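Local coordinates for FKBP-type peptidyl-prolyl cis-trans isomerase FkpA (Escherichia coli, PDB 1Q6I), which catalyses the cis-trans isomerisation of peptide bonds preceding proline and acts as a protein-folding chaperone in the periplasm, at residues V144-T149 with L214-E219. Numbering follows the deposited sequence.
Sequences VNYKGT and LVFDVE. With FK5 (8-deethyl-8-[but-3-enyl]-ascomycin), chain C.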
ATOM      1  N   VAL A 144     -17.966  24.370  26.632  1.00 22.19           N
ATOM      2  CA  VAL A 144     -17.197  25.542  26.226  1.00 22.39           C
ATOM      3  C   VAL A 144     -17.224  25.871  24.754  1.00 23.73           C
ATOM      4  O   VAL A 144     -17.418  24.985  23.919  1.00 25.73           O
ATOM      5  CB  VAL A 144     -15.684  25.296  26.506  1.00 23.73           C
ATOM      6  CG1 VAL A 144     -15.443  25.011  27.972  1.00 22.27           C
ATOM      7  CG2 VAL A 144     -15.135  24.105  25.666  1.00 23.90           C
ATOM      8  N   ASN A 145     -17.044  27.148  24.422  1.00 22.82           N
ATOM      9  CA  ASN A 145     -16.671  27.491  23.073  1.00 22.27           C
ATOM     10  C   ASN A 145     -15.170  27.797  23.153  1.00 20.70           C
ATOM     11  O   ASN A 145     -14.666  28.269  24.163  1.00 19.29           O
ATOM     12  CB  ASN A 145     -17.435  28.678  22.514  1.00 22.30           C
ATOM     13  CG  ASN A 145     -18.865  28.330  22.156  1.00 23.48           C
ATOM     14  OD1 ASN A 145     -19.143  27.402  21.358  1.00 25.17           O
ATOM     15  ND2 ASN A 145     -19.785  29.077  22.731  1.00 22.41           N
ATOM     16  N   TYR A 146     -14.440  27.508  22.094  1.00 21.51           N
ATOM     17  CA  TYR A 146     -13.004  27.813  22.103  1.00 22.11           C
ATOM     18  C   TYR A 146     -12.434  27.989  20.703  1.00 21.70           C
ATOM     19  O   TYR A 146     -12.992  27.589  19.694  1.00 22.49           O
ATOM     20  CB  TYR A 146     -12.207  26.739  22.859  1.00 21.59           C
ATOM     21  CG  TYR A 146     -12.188  25.436  22.142  1.00 23.63           C
ATOM     22  CD1 TYR A 146     -13.222  24.553  22.305  1.00 24.30           C
ATOM     23  CD2 TYR A 146     -11.169  25.108  21.235  1.00 23.46           C
ATOM     24  CE1 TYR A 146     -13.274  23.369  21.635  1.00 23.52           C
ATOM     25  CE2 TYR A 146     -11.212  23.903  20.541  1.00 23.22           C
ATOM     26  CZ  TYR A 146     -12.284  23.031  20.751  1.00 24.65           C
ATOM     27  OH  TYR A 146     -12.422  21.812  20.079  1.00 25.33           O
ATOM     28  N   LYS A 147     -11.269  28.577  20.673  1.00 22.51           N
ATOM     29  CA  LYS A 147     -10.547  28.773  19.470  1.00 22.12           C
ATOM     30  C   LYS A 147      -9.157  28.434  19.876  1.00 22.52           C
ATOM     31  O   LYS A 147      -8.700  28.924  20.922  1.00 21.70           O
ATOM     32  CB  LYS A 147     -10.653  30.225  19.107  1.00 24.04           C
ATOM     33  CG  LYS A 147      -9.885  30.630  17.932  1.00 27.89           C
ATOM     34  CD  LYS A 147     -10.379  32.003  17.445  1.00 30.73           C
ATOM     35  CE  LYS A 147      -9.666  33.138  18.145  1.00 33.15           C
ATOM     36  NZ  LYS A 147      -9.609  34.307  17.218  1.00 35.30           N
ATOM     37  N   GLY A 148      -8.496  27.585  19.086  1.00 22.54           N
ATOM     38  CA  GLY A 148      -7.103  27.237  19.312  1.00 23.80           C
ATOM     39  C   GLY A 148      -6.192  27.647  18.143  1.00 24.57           C
ATOM     40  O   GLY A 148      -6.551  27.466  16.976  1.00 24.04           O
ATOM     41  N   THR A 149      -5.030  28.236  18.474  1.00 25.07           N
ATOM     42  CA  THR A 149      -4.058  28.690  17.501  1.00 24.31           C
ATOM     43  C   THR A 149      -2.645  28.346  17.953  1.00 24.90           C
ATOM     44  O   THR A 149      -2.363  28.227  19.149  1.00 26.32           O
ATOM     45  CB  THR A 149      -4.103  30.212  17.296  1.00 26.16           C
ATOM     46  OG1 THR A 149      -3.752  30.878  18.513  1.00 28.99           O
ATOM     47  CG2 THR A 149      -5.512  30.732  16.973  1.00 25.99           C
ATOM     48  N   LEU A 214       0.452  25.897  22.817  1.00 23.98           N
ATOM     49  CA  LEU A 214      -0.866  26.203  22.262  1.00 23.61           C
ATOM     50  C   LEU A 214      -1.511  27.394  22.946  1.00 22.84           C
ATOM     51  O   LEU A 214      -1.433  27.528  24.146  1.00 22.28           O
ATOM     52  CB  LEU A 214      -1.798  24.998  22.352  1.00 23.78           C
ATOM     53  CG  LEU A 214      -1.205  23.652  21.963  1.00 24.35           C
ATOM     54  CD1 LEU A 214      -2.301  22.606  22.127  1.00 24.33           C
ATOM     55  CD2 LEU A 214      -0.619  23.646  20.511  1.00 23.52           C
ATOM     56  N   VAL A 215      -2.201  28.211  22.157  1.00 21.37           N
ATOM     57  CA  VAL A 215      -2.917  29.367  22.633  1.00 20.89           C
ATOM     58  C   VAL A 215      -4.427  29.092  22.494  1.00 23.51           C
ATOM     59  O   VAL A 215      -4.950  28.952  21.386  1.00 25.26           O
ATOM     60  CB  VAL A 215      -2.569  30.594  21.753  1.00 21.37           C
ATOM     61  CG1 VAL A 215      -3.356  31.857  22.148  1.00 21.69           C
ATOM     62  CG2 VAL A 215      -1.077  30.889  21.774  1.00 20.82           C
ATOM     63  N   PHE A 216      -5.153  29.022  23.598  1.00 24.74           N
ATOM     64  CA  PHE A 216      -6.591  28.831  23.491  1.00 24.28           C
ATOM     65  C   PHE A 216      -7.368  30.032  24.046  1.00 24.26           C
ATOM     66  O   PHE A 216      -7.083  30.508  25.163  1.00 23.86           O
ATOM     67  CB  PHE A 216      -6.981  27.606  24.297  1.00 24.52           C
ATOM     68  CG  PHE A 216      -6.642  26.307  23.641  1.00 25.51           C
ATOM     69  CD1 PHE A 216      -7.473  25.767  22.694  1.00 27.82           C
ATOM     70  CD2 PHE A 216      -5.520  25.611  24.005  1.00 26.09           C
ATOM     71  CE1 PHE A 216      -7.180  24.587  22.105  1.00 27.82           C
ATOM     72  CE2 PHE A 216      -5.226  24.443  23.419  1.00 26.96           C
ATOM     73  CZ  PHE A 216      -6.059  23.916  22.474  1.00 27.45           C
ATOM     74  N   ASP A 217      -8.335  30.519  23.288  1.00 23.94           N
ATOM     75  CA  ASP A 217      -9.323  31.470  23.831  1.00 25.96           C
ATOM     76  C   ASP A 217     -10.617  30.709  24.132  1.00 25.48           C
ATOM     77  O   ASP A 217     -11.281  30.260  23.211  1.00 24.51           O
ATOM     78  CB  ASP A 217      -9.626  32.572  22.845  1.00 27.05           C
ATOM     79  CG  ASP A 217      -8.416  33.356  22.501  1.00 31.97           C
ATOM     80  OD1 ASP A 217      -7.758  33.869  23.454  1.00 35.32           O
ATOM     81  OD2 ASP A 217      -8.034  33.502  21.317  1.00 36.98           O
ATOM     82  N   VAL A 218     -10.924  30.576  25.425  1.00 24.24           N
ATOM     83  CA  VAL A 218     -12.014  29.808  25.927  1.00 22.55           C
ATOM     84  C   VAL A 218     -13.133  30.610  26.593  1.00 24.77           C
ATOM     85  O   VAL A 218     -12.869  31.518  27.405  1.00 26.63           O
ATOM     86  CB  VAL A 218     -11.478  28.864  26.985  1.00 22.06           C
ATOM     87  CG1 VAL A 218     -12.500  27.824  27.347  1.00 24.12           C
ATOM     88  CG2 VAL A 218     -10.264  28.184  26.509  1.00 24.80           C
ATOM     89  N   GLU A 219     -14.378  30.253  26.282  1.00 24.52           N
ATOM     90  CA  GLU A 219     -15.525  30.750  27.031  1.00 25.98           C
ATOM     91  C   GLU A 219     -16.181  29.557  27.748  1.00 25.92           C
ATOM     92  O   GLU A 219     -16.505  28.558  27.112  1.00 24.38           O
ATOM     93  CB  GLU A 219     -16.539  31.457  26.133  1.00 28.45           C
ATOM     94  CG  GLU A 219     -15.976  32.665  25.420  1.00 30.85           C
ATOM     95  CD  GLU A 219     -16.981  33.390  24.557  1.00 36.43           C
ATOM     96  OE1 GLU A 219     -18.092  32.827  24.241  1.00 38.82           O
ATOM     97  OE2 GLU A 219     -16.625  34.540  24.174  1.00 38.44           O
TER
HETATM   98  C1  FK5 C 301      -8.340  18.229  24.304  1.00 30.54           C
HETATM   99  C2  FK5 C 301      -8.201  19.681  23.916  1.00 30.59           C
HETATM  100  C3  FK5 C 301      -8.572  20.861  24.785  1.00 28.76           C
HETATM  101  C4  FK5 C 301     -10.076  20.831  24.821  1.00 27.83           C
HETATM  102  C5  FK5 C 301     -10.662  21.098  23.427  1.00 29.20           C
HETATM  103  C6  FK5 C 301     -10.045  20.219  22.330  1.00 30.42           C
HETATM  104  C8  FK5 C 301      -7.686  20.222  21.641  1.00 34.16           C
HETATM  105  C9  FK5 C 301      -8.027  20.562  20.361  1.00 37.77           C
HETATM  106  C10 FK5 C 301      -8.093  19.512  19.285  1.00 39.38           C
HETATM  107  C11 FK5 C 301      -6.904  18.546  19.203  1.00 39.30           C
HETATM  108  C12 FK5 C 301      -7.192  17.379  18.249  1.00 39.08           C
HETATM  109  C13 FK5 C 301      -8.564  16.774  18.495  1.00 39.56           C
HETATM  110  C14 FK5 C 301      -9.612  17.862  18.527  1.00 40.88           C
HETATM  111  C15 FK5 C 301     -11.023  17.338  18.798  1.00 40.93           C
HETATM  112  C16 FK5 C 301     -11.823  17.142  17.529  1.00 42.36           C
HETATM  113  C17 FK5 C 301     -12.028  15.700  17.083  1.00 42.14           C
HETATM  114  C18 FK5 C 301     -11.698  14.655  18.165  1.00 42.45           C
HETATM  115  C19 FK5 C 301     -12.912  14.093  18.898  1.00 40.86           C
HETATM  116  C20 FK5 C 301     -12.802  12.757  19.498  1.00 40.57           C
HETATM  117  C21 FK5 C 301     -13.383  12.461  20.849  1.00 39.83           C
HETATM  118  C22 FK5 C 301     -12.425  12.782  21.977  1.00 39.12           C
HETATM  119  C23 FK5 C 301     -12.342  14.175  22.534  1.00 37.47           C
HETATM  120  C24 FK5 C 301     -11.179  14.318  23.522  1.00 37.23           C
HETATM  121  C25 FK5 C 301     -10.713  15.750  23.366  1.00 35.86           C
HETATM  122  C26 FK5 C 301      -9.399  16.188  24.010  1.00 36.07           C
HETATM  123  C27 FK5 C 301      -8.418  15.154  23.669  1.00 33.90           C
HETATM  124  C28 FK5 C 301      -7.965  14.320  24.757  1.00 33.47           C
HETATM  125  C29 FK5 C 301      -6.831  13.380  24.601  1.00 31.51           C
HETATM  126  C30 FK5 C 301      -5.575  13.980  25.218  1.00 32.18           C
HETATM  127  C31 FK5 C 301      -4.438  12.955  25.250  1.00 31.30           C
HETATM  128  C32 FK5 C 301      -4.935  11.744  25.992  1.00 31.40           C
HETATM  129  C33 FK5 C 301      -6.124  11.128  25.280  1.00 31.66           C
HETATM  130  C34 FK5 C 301      -7.256  12.123  25.331  1.00 30.99           C
HETATM  131  C35 FK5 C 301      -5.630  19.239  18.772  1.00 38.43           C
HETATM  132  C36 FK5 C 301     -11.204  15.527  15.810  1.00 41.93           C
HETATM  133  C37 FK5 C 301     -14.198  14.850  19.056  1.00 40.60           C
HETATM  134  C38 FK5 C 301     -13.816  10.996  20.845  1.00 41.00           C
HETATM  135  C39 FK5 C 301     -15.291  10.908  21.176  1.00 41.60           C
HETATM  136  C40 FK5 C 301     -16.159  10.003  20.411  1.00 41.66           C
HETATM  137  C41 FK5 C 301     -11.802  16.588  23.987  1.00 37.38           C
HETATM  138  C42 FK5 C 301      -7.938  15.032  22.255  1.00 35.54           C
HETATM  139  C43 FK5 C 301      -8.080  14.773  17.279  1.00 43.31           C
HETATM  140  C44 FK5 C 301     -13.087  18.208  19.631  1.00 43.41           C
HETATM  141  C45 FK5 C 301      -2.211  13.833  25.167  1.00 30.57           C
HETATM  142  N7  FK5 C 301      -8.591  20.050  22.574  1.00 31.58           N
HETATM  143  O1  FK5 C 301      -8.964  17.479  23.523  1.00 33.07           O
HETATM  144  O2  FK5 C 301      -7.883  17.752  25.539  1.00 31.54           O
HETATM  145  O3  FK5 C 301      -6.353  20.040  21.927  1.00 37.93           O
HETATM  146  O4  FK5 C 301      -8.353  21.882  20.039  1.00 38.33           O
HETATM  147  O5  FK5 C 301      -9.247  18.735  19.578  1.00 40.41           O
HETATM  148  O6  FK5 C 301      -8.179  20.304  18.071  1.00 37.81           O
HETATM  149  O7  FK5 C 301      -8.943  15.874  17.485  1.00 43.55           O
HETATM  150  O8  FK5 C 301     -11.684  18.300  19.573  1.00 42.10           O
HETATM  151  O9  FK5 C 301     -11.594  11.837  22.575  1.00 38.78           O
HETATM  152  O10 FK5 C 301     -11.591  14.128  24.849  1.00 35.21           O
HETATM  153  O11 FK5 C 301      -3.324  13.459  25.951  1.00 31.94           O
HETATM  154  O12 FK5 C 301      -3.921  10.792  26.126  1.00 33.33           O
HETATM  155  O   HOH W   1      -6.806  31.167  20.067  1.00 31.00           O
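Y146 and F216 stand side by side on the ligand-binding face of two antiparallel strands in the FKBP fold, whose curved sheet packs against the short helix 175-180. Their rings meet through Y146 CD2 and F216 CD1, 4.0 Å apart, the tyrosine carbon lying at the phenylalanine edge. W177 of that helix packs edge-to-face with both. The bound ascomycin derivative FK5 lies against both rings: its C5 sits 3.7 Å from Y146 CZ, over one face of the tyrosine ring, while its O4 lies in the plane of the F216 ring, at the edge, 3.6 Å from CE1. With chi1 at 69°, Y146 CG is wedged between its backbone N and carbonyl carbon, and the hydroxyl reaches D157 and R162, which hydrogen-bond it and should limit the turning of the ring. A leucine here would probably leave the macrolide without that flat face and D157 and R162 without their shared hydroxyl partner. G148, opposite F216, lacks a CB, which would run into F216 CE1; the ring meets G148 CA obliquely, F216 CD1 3.7 Å away. Pairs N145-E219, K147-D217 and T149-V215 carry two backbone hydrogen bonds each; their side chains lie on the other face, most partly exposed. There K147 bends at chi3 (87°) and runs alongside D217, NZ stopping 4.5 Å from OD2, beyond salt-bridge range; bridging the strands, a water lies 2.9 Å from D217 OD2 and 3.1 Å from K147 O.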